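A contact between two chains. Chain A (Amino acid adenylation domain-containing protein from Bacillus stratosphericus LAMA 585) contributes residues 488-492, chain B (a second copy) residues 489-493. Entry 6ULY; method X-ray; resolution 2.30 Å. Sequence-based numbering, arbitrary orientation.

Chain A, residues 488-492: VAACS
Chain B, residues 489-493: AACSV

A disulfide joins the two copies of the protein at this contact. Cys A491 SG lies 2.0 Å from Cys B491 SG, a covalent bond length. No hydrogen bond crosses between the stretches, so the sulfur bridge is the one strong link here. Together the two stretches bury 278 Å².

The backbones are extended on both sides. In chain A, residues 488 to 491 belong to a strand that begins earlier in the chain. Phi/psi run -104/132 at Val A488, -121/133 at Ala A489, -64/166 at Ala A490 and -161/107 at Cys A491. Ser A492 has phi -65. In chain B the values are -131/123 at Ala B489, -57/146 at Ala B490, -127/143 at Cys B491 and -124/126 at Ser B492. Val B493 has phi -95. The touching parts run 138° apart, so they are roughly opposed but clearly skewed. The nearest CA atoms are those of Cys A491 and Ser B492, 5.2 Å apart. The register is therefore shifted by one residue relative to the disulfide.

Cys A491 is the centre of the contact. It has 75 Å² covered by the other stretch, the largest share of any residue, and it is buried in the assembly. Its CA-to-CB bond points sideways, as does that of Cys B491. Both side chains sit between the usual wells, with chi1 -129° at Cys A491 and -138° at Cys B491. The bridge has chi3 150°, far from the usual values near 90° of either sign, so its torsion looks strained. Cysteine suits both places because its short side chain ends in the sulfur that makes the bond. Cys B491 is less covered, at 32 Å².

Ser B492 has the second largest covered area, 47 Å². It offers its backbone to the neighbour: Cys A491 CA makes a CA-H...O contact with Ser B492 O at 3.5 Å, with an angle of 153° at the hydrogen. This is a weak interaction. Ala A490 O also lies 3.4 Å from Ser B492 O, but both are acceptors and do not bond. The CA-to-CB bond of Ser B492 is sideways to the other stretch, and chi1 is -61° (m).

Ser A492 follows with 41 Å². Its chi1 is 62° (p), and its CA-to-CB bond is also sideways. Ser A492 OG approaches Ser B492 CB at 4.1 Å, a packing distance. Both serines are exposed, a setting that suits their small polar side chains.

A small apolar contact completes the join. Ala A489 points its CB toward chain B and meets Val B493 CG1 at 4.3 Å. The methyl of alanine is enough to reach the valine. Val B493 has chi1 175° (t); its CA-to-CB bond points away from chain A, yet CG1 still makes this contact. Ala A490 also points away and adds little. Val A488, chi1 63° (p), and Ala B489 take no part.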

# COMPACT_ATOMS: atom_id res chain seq x y z
N VAL A 488 -3.00 -22.17 -6.33
CA VAL A 488 -3.85 -20.96 -6.13
C VAL A 488 -2.96 -19.79 -5.65
O VAL A 488 -2.12 -19.99 -4.76
CB VAL A 488 -5.01 -21.26 -5.17
CG1 VAL A 488 -4.53 -21.64 -3.78
CG2 VAL A 488 -6.00 -20.10 -5.11
N ALA A 489 -3.09 -18.62 -6.27
CA ALA A 489 -2.59 -17.34 -5.73
C ALA A 489 -3.80 -16.41 -5.61
O ALA A 489 -4.61 -16.37 -6.55
CB ALA A 489 -1.51 -16.76 -6.62
N ALA A 490 -3.96 -15.73 -4.48
CA ALA A 490 -4.99 -14.68 -4.33
C ALA A 490 -4.63 -13.56 -5.30
O ALA A 490 -3.49 -13.59 -5.85
CB ALA A 490 -5.09 -14.20 -2.91
N CYS A 491 -5.53 -12.61 -5.58
CA CYS A 491 -5.27 -11.51 -6.55
C CYS A 491 -6.22 -10.32 -6.37
O CYS A 491 -7.39 -10.45 -6.77
CB CYS A 491 -5.42 -12.00 -7.99
SG CYS A 491 -4.00 -11.61 -9.05
N SER A 492 -5.75 -9.19 -5.83
CA SER A 492 -6.56 -7.96 -5.67
C SER A 492 -6.92 -7.45 -7.07
O SER A 492 -6.03 -7.48 -7.94
CB SER A 492 -5.81 -6.90 -4.87
OG SER A 492 -4.63 -6.49 -5.54
N ALA B 489 -8.38 -6.75 -16.60
CA ALA B 489 -8.37 -6.28 -15.23
C ALA B 489 -7.04 -6.77 -14.63
O ALA B 489 -6.80 -8.00 -14.64
CB ALA B 489 -9.56 -6.83 -14.50
N ALA B 490 -6.22 -5.84 -14.11
CA ALA B 490 -4.87 -6.11 -13.55
C ALA B 490 -4.93 -7.14 -12.41
O ALA B 490 -5.91 -7.12 -11.64
CB ALA B 490 -4.26 -4.81 -13.07
N CYS B 491 -3.89 -7.98 -12.28
CA CYS B 491 -3.76 -9.04 -11.24
C CYS B 491 -2.42 -8.87 -10.53
O CYS B 491 -1.44 -8.51 -11.21
CB CYS B 491 -3.82 -10.43 -11.86
SG CYS B 491 -4.81 -11.61 -10.91
N SER B 492 -2.37 -9.11 -9.21
CA SER B 492 -1.15 -9.01 -8.38
C SER B 492 -0.91 -10.35 -7.67
O SER B 492 -1.85 -10.81 -6.99
CB SER B 492 -1.26 -7.87 -7.39
OG SER B 492 -1.42 -6.63 -8.07
N VAL B 493 0.27 -10.96 -7.80
CA VAL B 493 0.62 -12.26 -7.18
C VAL B 493 1.33 -12.01 -5.84
O VAL B 493 1.81 -10.87 -5.65
CB VAL B 493 1.51 -13.12 -8.09
CG1 VAL B 493 1.95 -14.39 -7.37
CG2 VAL B 493 0.79 -13.45 -9.39